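Local coordinates for transcription regulator, Crp family (Thermus thermophilus, PDB 4EV0), which activates transcription from a set of promoters in a cyclic AMP-dependent manner, binding DNA as a homodimer of the CRP/FNR family, at the interface of chains A and B. Coordinates in Å, arbitrary orientation; residue numbers count along the deposited sequence, not the author numbering. Chains: chain A/B, Transcription regulator, Crp family.

The interface of chains A and B. Residues chain A 148, 151, 155, 209, 213; chain B 144, 148, 155, 212-213.
The rings of A:Phe213 and B:Tyr148 stack face to face, their centroids 3.8 Å apart and their planes 8° from parallel, where the C-terminal winged helix-turn-helix domains of this CRP-family homodimer meet. Beyond the stack, the phenol OH of B:Tyr148 donates a hydrogen bond to the carboxylate OE1 of A:Glu209 at 2.5 Å. It meets that oxygen on its anti side, 28° out of the carboxylate plane. The extended chain of A:Glu209, with CG anti to the backbone N (chi1 -169°), carries the acid to the hydroxyl end of the tyrosine. B:Arg155 turns the edge of its guanidinium to the same acid, NH1 making a long salt bridge of 3.6 Å to OE1 of A:Glu209, and would probably help to balance its charge. A phenylalanine in place of B:Tyr148 could keep the stack but would probably leave A:Glu209 without its phenol donor, its carboxylate freer to turn. The second phenylalanine, B:Phe213, lies beneath A:Arg155, whose CD sits over the ring centre, 3.3 Å from CG of B:Phe213. Bends at chi2 and chi3 lay the guanidinium across the rim, nearly parallel to the ring, while CD2 of A:Leu151 touches CD1 of B:Phe213 at 3.7 Å. At the other end, A:Tyr148 OH donates a hydrogen bond to the backbone O of B:Ala212 at 3.0 Å, from above the carbonyl plane. This oxygen, at the end of helix 205-212, also lies in plane at the edge of the A:Phe213 ring. Behind that ring, CD1 of A:Tyr148 backs the face opposite B:Tyr148.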
loop_
_atom_site.group_PDB
_atom_site.type_symbol
_atom_site.label_atom_id
_atom_site.label_comp_id
_atom_site.label_asym_id
_atom_site.label_seq_id
_atom_site.Cartn_x
_atom_site.Cartn_y
_atom_site.Cartn_z
ATOM N N TYR A 148 10.544 -14.489 -14.925
ATOM C CA TYR A 148 10.291 -15.883 -14.591
ATOM C C TYR A 148 9.845 -16.726 -15.806
ATOM O O TYR A 148 10.314 -17.855 -15.979
ATOM C CB TYR A 148 9.244 -15.953 -13.495
ATOM C CG TYR A 148 9.164 -17.280 -12.790
ATOM C CD1 TYR A 148 10.111 -17.632 -11.836
ATOM C CD2 TYR A 148 8.129 -18.170 -13.053
ATOM C CE1 TYR A 148 10.048 -18.832 -11.177
ATOM C CE2 TYR A 148 8.054 -19.385 -12.388
ATOM C CZ TYR A 148 9.021 -19.708 -11.451
ATOM O OH TYR A 148 8.974 -20.897 -10.766
ATOM N N LEU A 151 12.813 -17.239 -17.938
ATOM C CA LEU A 151 13.675 -18.140 -17.177
ATOM C C LEU A 151 13.235 -19.593 -17.363
ATOM O O LEU A 151 14.085 -20.469 -17.519
ATOM C CB LEU A 151 13.710 -17.779 -15.682
ATOM C CG LEU A 151 14.565 -18.725 -14.815
ATOM C CD1 LEU A 151 16.067 -18.671 -15.191
ATOM C CD2 LEU A 151 14.372 -18.479 -13.303
ATOM N N ARG A 155 15.288 -22.855 -18.861
ATOM C CA ARG A 155 15.474 -24.065 -18.083
ATOM C C ARG A 155 14.792 -25.286 -18.667
ATOM O O ARG A 155 15.058 -26.405 -18.242
ATOM C CB ARG A 155 15.001 -23.847 -16.659
ATOM C CG ARG A 155 15.908 -22.908 -15.914
ATOM C CD ARG A 155 16.015 -23.325 -14.503
ATOM N NE ARG A 155 16.815 -24.537 -14.318
ATOM C CZ ARG A 155 18.107 -24.540 -13.979
ATOM N NH1 ARG A 155 18.766 -23.391 -13.817
ATOM N NH2 ARG A 155 18.753 -25.690 -13.807
ATOM N N GLU A 209 17.522 -14.483 -13.617
ATOM C CA GLU A 209 17.090 -15.371 -12.547
ATOM C C GLU A 209 16.778 -14.566 -11.287
ATOM O O GLU A 209 15.701 -14.695 -10.701
ATOM C CB GLU A 209 18.176 -16.423 -12.262
ATOM C CG GLU A 209 17.734 -17.554 -11.342
ATOM C CD GLU A 209 18.885 -18.475 -10.957
ATOM O OE1 GLU A 209 19.551 -18.178 -9.944
ATOM O OE2 GLU A 209 19.128 -19.484 -11.657
ATOM N N PHE A 213 12.976 -13.932 -9.357
ATOM C CA PHE A 213 12.568 -14.238 -7.987
ATOM C C PHE A 213 12.343 -13.022 -7.072
ATOM O O PHE A 213 12.058 -13.182 -5.889
ATOM C CB PHE A 213 13.508 -15.262 -7.339
ATOM C CG PHE A 213 13.413 -16.631 -7.951
ATOM C CD1 PHE A 213 12.347 -17.459 -7.649
ATOM C CD2 PHE A 213 14.379 -17.079 -8.847
ATOM C CE1 PHE A 213 12.244 -18.718 -8.219
ATOM C CE2 PHE A 213 14.291 -18.339 -9.426
ATOM C CZ PHE A 213 13.225 -19.164 -9.111
ATOM N N ASN B 144 7.590 -21.211 -5.070
ATOM C CA ASN B 144 8.771 -21.092 -5.929
ATOM C C ASN B 144 9.932 -20.349 -5.250
ATOM O O ASN B 144 11.076 -20.797 -5.272
ATOM C CB ASN B 144 8.431 -20.316 -7.211
ATOM C CG ASN B 144 7.302 -20.951 -8.024
ATOM O OD1 ASN B 144 6.380 -20.260 -8.460
ATOM N ND2 ASN B 144 7.386 -22.256 -8.249
ATOM N N TYR B 148 13.494 -21.812 -4.119
ATOM C CA TYR B 148 14.716 -21.232 -4.679
ATOM C C TYR B 148 15.707 -20.814 -3.597
ATOM O O TYR B 148 16.914 -21.032 -3.738
ATOM C CB TYR B 148 14.356 -20.016 -5.514
ATOM C CG TYR B 148 15.520 -19.264 -6.138
ATOM C CD1 TYR B 148 16.299 -19.843 -7.139
ATOM C CD2 TYR B 148 15.804 -17.948 -5.756
ATOM C CE1 TYR B 148 17.344 -19.143 -7.731
ATOM C CE2 TYR B 148 16.838 -17.239 -6.340
ATOM C CZ TYR B 148 17.604 -17.835 -7.331
ATOM O OH TYR B 148 18.634 -17.117 -7.911
ATOM N N ARG B 155 23.312 -24.949 -2.866
ATOM C CA ARG B 155 24.385 -24.701 -3.811
ATOM C C ARG B 155 25.696 -24.189 -3.189
ATOM O O ARG B 155 26.665 -23.904 -3.898
ATOM C CB ARG B 155 23.916 -23.887 -5.032
ATOM C CG ARG B 155 23.089 -22.677 -4.773
ATOM C CD ARG B 155 23.015 -21.735 -5.985
ATOM N NE ARG B 155 22.106 -22.149 -7.047
ATOM C CZ ARG B 155 21.345 -21.303 -7.757
ATOM N NH1 ARG B 155 21.370 -19.996 -7.492
ATOM N NH2 ARG B 155 20.554 -21.755 -8.735
ATOM N N ALA B 212 11.334 -24.881 -7.584
ATOM C CA ALA B 212 11.872 -23.518 -7.615
ATOM C C ALA B 212 11.625 -22.862 -8.974
ATOM O O ALA B 212 11.280 -21.680 -9.064
ATOM C CB ALA B 212 13.351 -23.503 -7.285
ATOM N N PHE B 213 11.784 -23.646 -10.034
ATOM C CA PHE B 213 11.648 -23.111 -11.378
ATOM C C PHE B 213 10.277 -23.343 -11.956
ATOM O O PHE B 213 10.065 -23.162 -13.152
ATOM C CB PHE B 213 12.747 -23.649 -12.281
ATOM C CG PHE B 213 14.096 -23.218 -11.845
ATOM C CD1 PHE B 213 14.451 -21.873 -11.906
ATOM C CD2 PHE B 213 14.992 -24.121 -11.305
ATOM C CE1 PHE B 213 15.703 -21.445 -11.489
ATOM C CE2 PHE B 213 16.246 -23.702 -10.881
ATOM C CZ PHE B 213 16.602 -22.359 -10.971
#